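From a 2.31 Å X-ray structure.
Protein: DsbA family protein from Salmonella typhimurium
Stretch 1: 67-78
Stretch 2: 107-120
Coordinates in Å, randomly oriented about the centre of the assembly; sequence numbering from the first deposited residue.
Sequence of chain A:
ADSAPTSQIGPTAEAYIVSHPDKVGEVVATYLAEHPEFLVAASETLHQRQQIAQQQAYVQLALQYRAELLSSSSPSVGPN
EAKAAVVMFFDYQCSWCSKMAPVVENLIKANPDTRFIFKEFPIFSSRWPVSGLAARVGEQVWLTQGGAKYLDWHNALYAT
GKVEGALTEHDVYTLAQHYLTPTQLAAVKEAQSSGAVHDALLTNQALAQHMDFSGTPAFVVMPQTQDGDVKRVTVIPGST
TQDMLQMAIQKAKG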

ATOM      1  N   ALA A  67     -33.681 -14.121  -0.202  1.00 28.99           N
ATOM      2  CA  ALA A  67     -34.709 -13.904  -1.214  1.00 30.51           C
ATOM      3  C   ALA A  67     -34.308 -12.779  -2.156  1.00 30.57           C
ATOM      4  O   ALA A  67     -34.473 -12.890  -3.380  1.00 28.47           O
ATOM      5  N   GLU A  68     -33.763 -11.697  -1.608  1.00 29.51           N
ATOM      6  CA  GLU A  68     -33.314 -10.594  -2.440  1.00 25.48           C
ATOM      7  C   GLU A  68     -32.122 -11.014  -3.292  1.00 28.61           C
ATOM      8  O   GLU A  68     -32.059 -10.689  -4.483  1.00 30.75           O
ATOM      9  N   LEU A  69     -31.163 -11.730  -2.695  1.00 23.39           N
ATOM     10  CA  LEU A  69     -29.987 -12.173  -3.438  1.00 23.33           C
ATOM     11  C   LEU A  69     -30.375 -13.030  -4.638  1.00 25.27           C
ATOM     12  O   LEU A  69     -29.741 -12.954  -5.696  1.00 24.46           O
ATOM     13  N   LEU A  70     -31.405 -13.864  -4.491  1.00 24.92           N
ATOM     14  CA  LEU A  70     -31.784 -14.824  -5.516  1.00 27.02           C
ATOM     15  C   LEU A  70     -32.996 -14.378  -6.319  1.00 28.47           C
ATOM     16  O   LEU A  70     -33.535 -15.171  -7.097  1.00 25.80           O
ATOM     17  N   SER A  71     -33.419 -13.123  -6.149  1.00 28.80           N
ATOM     18  CA  SER A  71     -34.554 -12.554  -6.869  1.00 30.63           C
ATOM     19  C   SER A  71     -34.537 -12.949  -8.341  1.00 28.07           C
ATOM     20  O   SER A  71     -33.507 -12.858  -9.010  1.00 26.29           O
ATOM     21  N   SER A  72     -35.683 -13.411  -8.836  1.00 29.68           N
ATOM     22  CA  SER A  72     -35.791 -13.648 -10.269  1.00 32.88           C
ATOM     23  C   SER A  72     -35.918 -12.351 -11.067  1.00 30.88           C
ATOM     24  O   SER A  72     -36.065 -12.420 -12.289  1.00 30.33           O
ATOM     25  N   SER A  73     -35.898 -11.185 -10.412  1.00 28.92           N
ATOM     26  CA  SER A  73     -35.897  -9.916 -11.118  1.00 28.78           C
ATOM     27  C   SER A  73     -34.514  -9.532 -11.641  1.00 27.73           C
ATOM     28  O   SER A  73     -34.416  -8.647 -12.497  1.00 26.40           O
ATOM     29  N   SER A  74     -33.461 -10.191 -11.179  1.00 24.91           N
ATOM     30  CA  SER A  74     -32.096  -9.875 -11.592  1.00 23.34           C
ATOM     31  C   SER A  74     -31.708 -10.720 -12.795  1.00 24.58           C
ATOM     32  O   SER A  74     -32.086 -11.892 -12.881  1.00 26.36           O
ATOM     33  N   PRO A  75     -30.982 -10.176 -13.752  1.00 24.26           N
ATOM     34  CA  PRO A  75     -30.543 -11.012 -14.875  1.00 26.78           C
ATOM     35  C   PRO A  75     -29.721 -12.181 -14.351  1.00 24.20           C
ATOM     36  O   PRO A  75     -28.919 -12.035 -13.424  1.00 24.57           O
ATOM     37  N   SER A  76     -29.916 -13.348 -14.956  1.00 24.62           N
ATOM     38  CA  SER A  76     -29.102 -14.508 -14.614  1.00 25.82           C
ATOM     39  C   SER A  76     -28.920 -15.387 -15.840  1.00 25.70           C
ATOM     40  O   SER A  76     -29.605 -15.228 -16.851  1.00 24.95           O
ATOM     41  N   VAL A  77     -27.936 -16.279 -15.750  1.00 25.68           N
ATOM     42  CA  VAL A  77     -27.793 -17.409 -16.651  1.00 25.90           C
ATOM     43  C   VAL A  77     -27.687 -18.656 -15.789  1.00 28.79           C
ATOM     44  O   VAL A  77     -27.435 -18.582 -14.588  1.00 25.56           O
ATOM     45  N   GLY A  78     -27.853 -19.814 -16.430  1.00 29.00           N
ATOM     46  CA  GLY A  78     -27.957 -21.058 -15.715  1.00 28.63           C
ATOM     47  C   GLY A  78     -29.397 -21.332 -15.322  1.00 30.90           C
ATOM     48  O   GLY A  78     -30.265 -20.456 -15.411  1.00 32.84           O
ATOM     49  N   LEU A 107     -15.885 -19.678 -15.543  1.00 34.46           N
ATOM     50  CA  LEU A 107     -16.724 -20.351 -14.552  1.00 35.13           C
ATOM     51  C   LEU A 107     -18.081 -20.700 -15.133  1.00 32.78           C
ATOM     52  O   LEU A 107     -18.610 -21.792 -14.885  1.00 35.14           O
ATOM     53  N   ILE A 108     -18.664 -19.775 -15.899  1.00 28.02           N
ATOM     54  CA  ILE A 108     -20.013 -19.983 -16.403  1.00 30.69           C
ATOM     55  C   ILE A 108     -20.038 -21.155 -17.374  1.00 37.60           C
ATOM     56  O   ILE A 108     -20.922 -22.019 -17.299  1.00 32.95           O
ATOM     57  N   LYS A 109     -19.045 -21.228 -18.272  1.00 32.86           N
ATOM     58  CA  LYS A 109     -18.980 -22.349 -19.195  1.00 37.20           C
ATOM     59  C   LYS A 109     -18.742 -23.647 -18.449  1.00 37.14           C
ATOM     60  O   LYS A 109     -19.293 -24.687 -18.817  1.00 38.54           O
ATOM     61  N   ALA A 110     -17.929 -23.607 -17.397  1.00 37.19           N
ATOM     62  CA  ALA A 110     -17.586 -24.825 -16.683  1.00 36.43           C
ATOM     63  C   ALA A 110     -18.677 -25.279 -15.730  1.00 35.00           C
ATOM     64  O   ALA A 110     -18.598 -26.401 -15.223  1.00 42.47           O
ATOM     65  N   ASN A 111     -19.682 -24.447 -15.466  1.00 36.99           N
ATOM     66  CA  ASN A 111     -20.748 -24.763 -14.511  1.00 35.79           C
ATOM     67  C   ASN A 111     -22.109 -24.448 -15.128  1.00 38.12           C
ATOM     68  O   ASN A 111     -22.830 -23.558 -14.656  1.00 34.33           O
ATOM     69  N   PRO A 112     -22.493 -25.160 -16.197  1.00 37.40           N
ATOM     70  CA  PRO A 112     -23.781 -24.872 -16.852  1.00 40.84           C
ATOM     71  C   PRO A 112     -24.984 -25.200 -15.985  1.00 39.18           C
ATOM     72  O   PRO A 112     -26.097 -24.750 -16.287  1.00 36.37           O
ATOM     73  N   ASP A 113     -24.779 -25.956 -14.921  1.00 39.14           N
ATOM     74  CA  ASP A 113     -25.807 -26.379 -13.983  1.00 41.26           C
ATOM     75  C   ASP A 113     -26.037 -25.383 -12.855  1.00 39.16           C
ATOM     76  O   ASP A 113     -26.925 -25.610 -12.026  1.00 36.15           O
ATOM     77  N   THR A 114     -25.250 -24.306 -12.790  1.00 32.49           N
ATOM     78  CA  THR A 114     -25.264 -23.369 -11.681  1.00 28.74           C
ATOM     79  C   THR A 114     -25.828 -22.038 -12.155  1.00 27.58           C
ATOM     80  O   THR A 114     -25.638 -21.637 -13.304  1.00 26.66           O
ATOM     81  N   ARG A 115     -26.554 -21.365 -11.275  1.00 26.14           N
ATOM     82  CA  ARG A 115     -27.188 -20.102 -11.613  1.00 28.32           C
ATOM     83  C   ARG A 115     -26.257 -18.938 -11.272  1.00 28.49           C
ATOM     84  O   ARG A 115     -25.768 -18.839 -10.139  1.00 26.22           O
ATOM     85  N   PHE A 116     -26.019 -18.062 -12.248  1.00 23.65           N
ATOM     86  CA  PHE A 116     -25.191 -16.878 -12.048  1.00 24.40           C
ATOM     87  C   PHE A 116     -26.079 -15.641 -12.143  1.00 26.15           C
ATOM     88  O   PHE A 116     -26.731 -15.412 -13.170  1.00 23.52           O
ATOM     89  N   ILE A 117     -26.133 -14.879 -11.053  1.00 24.36           N
ATOM     90  CA  ILE A 117     -27.024 -13.744 -10.900  1.00 23.83           C
ATOM     91  C   ILE A 117     -26.183 -12.477 -10.914  1.00 22.31           C
ATOM     92  O   ILE A 117     -25.139 -12.408 -10.258  1.00 23.49           O
ATOM     93  N   PHE A 118     -26.639 -11.475 -11.653  1.00 21.63           N
ATOM     94  CA  PHE A 118     -25.881 -10.250 -11.899  1.00 22.05           C
ATOM     95  C   PHE A 118     -26.502  -9.087 -11.132  1.00 23.00           C
ATOM     96  O   PHE A 118     -27.650  -8.704 -11.391  1.00 21.75           O
ATOM     97  N   LYS A 119     -25.754  -8.520 -10.199  1.00 18.76           N
ATOM     98  CA  LYS A 119     -26.238  -7.380  -9.410  1.00 20.93           C
ATOM     99  C   LYS A 119     -25.412  -6.144  -9.772  1.00 20.21           C
ATOM    100  O   LYS A 119     -24.373  -5.885  -9.170  1.00 19.97           O
ATOM    101  N   GLU A 120     -25.893  -5.375 -10.747  1.00 24.10           N
ATOM    102  CA  GLU A 120     -25.232  -4.137 -11.144  1.00 20.19           C
ATOM    103  C   GLU A 120     -25.467  -3.058 -10.094  1.00 21.51           C
ATOM    104  O   GLU A 120     -26.608  -2.853  -9.665  1.00 21.22           O
TER

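What forms the apolar centre of the contact? V77 (chi1 m) shares one sheet face with F116, and its CG2 lies 3.9 Å from F116 CB and 4.1 Å from I108 CG2. F118 (chi1 m) turns its ring edge to the same methyl, with CE1 4.4 Å from V77 CG2. S76 and I117 occupy the other face; I117, m then t, extends CD1 to 4.0 Å from L70 CD2 and puts CG2 3.6 Å from S74 CB.

Why does G78 carry no side chain here? A CB would point toward the other stretch and clash with T114 O; the backbone angles alone already call for glycine.

How does K119 reach the loop? The side chain of K119 (m, m, t, t) carries K119 NZ to S74 OG at 2.8 Å and E68 O at 2.9 Å, hydrogen bonds that tie the strand to the helix end through E68 and to the loop through S74. S74 is m and points toward the strand.

What does R115 hold at the polar edge? An extended side chain, t at chi1 through chi3, brings R115 NH1 2.9 Å from L70 O and R115 NH2 3.1 Å from S71 O, hydrogen-bonding carbonyls just past the helix. Water 1 accepts from R115 NH2 and donates to S74 O and to S76 OG (chi1 p), each at 2.7 Å, bridging the guanidinium to the loop at S74 and to the strand at S76.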

ATOM      1  CB  ALA A  67     -36.069 -13.624  -0.562  1.00 26.94           C
ATOM      2  CB  GLU A  68     -32.956  -9.398  -1.552  1.00 28.72           C
ATOM      3  CG  GLU A  68     -34.168  -8.827  -0.827  1.00 35.08           C
ATOM      4  CD  GLU A  68     -34.375  -9.418   0.584  1.00 39.87           C
ATOM      5  OE1 GLU A  68     -34.609  -8.630   1.528  1.00 49.54           O
ATOM      6  OE2 GLU A  68     -34.260 -10.651   0.777  1.00 34.66           O
ATOM      7  CB  LEU A  69     -29.049 -12.951  -2.517  1.00 23.31           C
ATOM      8  CG  LEU A  69     -28.251 -12.145  -1.486  1.00 27.69           C
ATOM      9  CD1 LEU A  69     -27.640 -13.072  -0.450  1.00 24.97           C
ATOM     10  CD2 LEU A  69     -27.177 -11.308  -2.152  1.00 20.42           C
ATOM     11  CB  LEU A  70     -32.048 -16.194  -4.894  1.00 27.57           C
ATOM     12  CG  LEU A  70     -30.977 -16.677  -3.926  1.00 30.29           C
ATOM     13  CD1 LEU A  70     -31.338 -18.041  -3.395  1.00 32.57           C
ATOM     14  CD2 LEU A  70     -29.636 -16.680  -4.597  1.00 25.83           C
ATOM     15  CB  SER A  71     -34.521 -11.026  -6.742  1.00 28.18           C
ATOM     16  OG  SER A  71     -35.500 -10.445  -7.586  1.00 34.10           O
ATOM     17  CB  SER A  72     -36.992 -14.543 -10.572  1.00 35.92           C
ATOM     18  OG  SER A  72     -38.152 -13.984  -9.993  1.00 37.59           O
ATOM     19  CB  SER A  73     -36.438  -8.811 -10.211  1.00 27.95           C
ATOM     20  OG  SER A  73     -37.844  -8.927 -10.050  1.00 38.08           O
ATOM     21  CB  SER A  74     -31.115 -10.135 -10.456  1.00 21.12           C
ATOM     22  OG  SER A  74     -31.429  -9.316  -9.341  1.00 23.00           O
ATOM     23  CB  PRO A  75     -29.701 -10.060 -15.740  1.00 22.96           C
ATOM     24  CG  PRO A  75     -30.032  -8.681 -15.255  1.00 25.45           C
ATOM     25  CD  PRO A  75     -30.490  -8.793 -13.825  1.00 22.28           C
ATOM     26  CB  SER A  76     -29.718 -15.317 -13.471  1.00 26.43           C
ATOM     27  OG  SER A  76     -30.948 -15.900 -13.865  1.00 28.24           O
ATOM     28  CB  VAL A  77     -26.569 -17.289 -17.575  1.00 28.69           C
ATOM     29  CG1 VAL A  77     -26.719 -16.077 -18.517  1.00 22.25           C
ATOM     30  CG2 VAL A  77     -25.266 -17.232 -16.738  1.00 24.56           C
ATOM     31  CB  LEU A 107     -16.913 -19.492 -13.297  1.00 28.54           C
ATOM     32  CG  LEU A 107     -15.801 -19.608 -12.270  1.00 33.46           C
ATOM     33  CD1 LEU A 107     -15.981 -18.554 -11.182  1.00 37.41           C
ATOM     34  CD2 LEU A 107     -15.787 -21.005 -11.694  1.00 30.15           C
ATOM     35  CB  ILE A 108     -20.547 -18.680 -17.030  1.00 30.68           C
ATOM     36  CG1 ILE A 108     -20.857 -17.673 -15.911  1.00 28.49           C
ATOM     37  CG2 ILE A 108     -21.761 -18.963 -17.873  1.00 29.66           C
ATOM     38  CD1 ILE A 108     -21.295 -16.306 -16.398  1.00 29.57           C
ATOM     39  CB  LYS A 109     -17.888 -22.124 -20.242  1.00 38.00           C
ATOM     40  CG  LYS A 109     -18.161 -20.915 -21.115  1.00 44.25           C
ATOM     41  CD  LYS A 109     -17.727 -21.161 -22.558  1.00 54.08           C
ATOM     42  CE  LYS A 109     -17.165 -19.896 -23.205  1.00 55.90           C
ATOM     43  NZ  LYS A 109     -16.592 -20.181 -24.556  1.00 66.07           N
ATOM     44  CB  ALA A 110     -16.285 -24.637 -15.907  1.00 34.58           C
ATOM     45  CB  ASN A 111     -20.541 -23.995 -13.204  1.00 32.92           C
ATOM     46  CG  ASN A 111     -19.291 -24.453 -12.445  1.00 36.84           C
ATOM     47  OD1 ASN A 111     -19.343 -25.391 -11.633  1.00 36.82           O
ATOM     48  ND2 ASN A 111     -18.163 -23.794 -12.708  1.00 30.75           N
ATOM     49  CB  PRO A 112     -23.742 -25.760 -18.096  1.00 34.73           C
ATOM     50  CG  PRO A 112     -22.902 -26.917 -17.679  1.00 40.47           C
ATOM     51  CD  PRO A 112     -21.815 -26.310 -16.819  1.00 39.93           C
ATOM     52  CB  ASP A 113     -25.395 -27.723 -13.389  1.00 43.91           C
ATOM     53  CG  ASP A 113     -24.074 -27.626 -12.603  1.00 51.01           C
ATOM     54  OD1 ASP A 113     -24.024 -28.166 -11.470  1.00 64.77           O
ATOM     55  OD2 ASP A 113     -23.108 -26.986 -13.094  1.00 59.56           O
ATOM     56  CB  THR A 114     -23.845 -23.202 -11.107  1.00 33.52           C
ATOM     57  OG1 THR A 114     -23.431 -24.416 -10.465  1.00 32.00           O
ATOM     58  CG2 THR A 114     -23.753 -22.053 -10.112  1.00 27.24           C
ATOM     59  CB  ARG A 115     -28.522 -19.962 -10.869  1.00 28.00           C
ATOM     60  CG  ARG A 115     -29.360 -18.778 -11.297  1.00 24.79           C
ATOM     61  CD  ARG A 115     -30.641 -18.664 -10.488  1.00 25.11           C
ATOM     62  NE  ARG A 115     -31.347 -17.428 -10.800  1.00 25.50           N
ATOM     63  CZ  ARG A 115     -32.012 -16.703  -9.908  1.00 28.05           C
ATOM     64  NH1 ARG A 115     -32.058 -17.095  -8.640  1.00 25.47           N
ATOM     65  NH2 ARG A 115     -32.606 -15.569 -10.275  1.00 24.27           N
ATOM     66  CB  PHE A 116     -24.043 -16.827 -13.055  1.00 22.27           C
ATOM     67  CG  PHE A 116     -23.008 -17.907 -12.854  1.00 26.56           C
ATOM     68  CD1 PHE A 116     -23.247 -19.209 -13.293  1.00 26.72           C
ATOM     69  CD2 PHE A 116     -21.791 -17.626 -12.223  1.00 22.48           C
ATOM     70  CE1 PHE A 116     -22.290 -20.217 -13.117  1.00 27.92           C
ATOM     71  CE2 PHE A 116     -20.831 -18.617 -12.052  1.00 22.04           C
ATOM     72  CZ  PHE A 116     -21.077 -19.919 -12.491  1.00 24.68           C
ATOM     73  CB  ILE A 117     -27.840 -13.869  -9.597  1.00 22.22           C
ATOM     74  CG1 ILE A 117     -28.544 -15.237  -9.552  1.00 24.73           C
ATOM     75  CG2 ILE A 117     -28.820 -12.722  -9.469  1.00 20.32           C
ATOM     76  CD1 ILE A 117     -29.468 -15.440  -8.353  1.00 25.36           C
ATOM     77  CB  PHE A 118     -25.846  -9.952 -13.401  1.00 19.97           C
ATOM     78  CG  PHE A 118     -25.043 -10.964 -14.200  1.00 21.97           C
ATOM     79  CD1 PHE A 118     -25.601 -12.179 -14.563  1.00 23.39           C
ATOM     80  CD2 PHE A 118     -23.720 -10.698 -14.567  1.00 22.22           C
ATOM     81  CE1 PHE A 118     -24.860 -13.124 -15.296  1.00 26.32           C
ATOM     82  CE2 PHE A 118     -22.971 -11.625 -15.298  1.00 21.45           C
ATOM     83  CZ  PHE A 118     -23.540 -12.846 -15.656  1.00 27.04           C
ATOM     84  CB  LYS A 119     -26.147  -7.671  -7.898  1.00 20.01           C
ATOM     85  CG  LYS A 119     -26.858  -8.922  -7.472  1.00 18.69           C
ATOM     86  CD  LYS A 119     -28.372  -8.730  -7.569  1.00 18.90           C
ATOM     87  CE  LYS A 119     -29.105  -9.697  -6.668  1.00 19.88           C
ATOM     88  NZ  LYS A 119     -30.571  -9.467  -6.678  1.00 20.10           N
ATOM     89  CB  GLU A 120     -25.773  -3.668 -12.492  1.00 20.42           C
ATOM     90  CG  GLU A 120     -25.414  -4.568 -13.641  1.00 22.01           C
ATOM     91  CD  GLU A 120     -26.175  -4.244 -14.913  1.00 24.52           C
ATOM     92  OE1 GLU A 120     -26.222  -3.063 -15.284  1.00 22.83           O
ATOM     93  OE2 GLU A 120     -26.699  -5.178 -15.562  1.00 29.65           O
TER
HETATM   94  O   HOH W   1     -32.915 -14.480 -12.755  1.00 23.70           O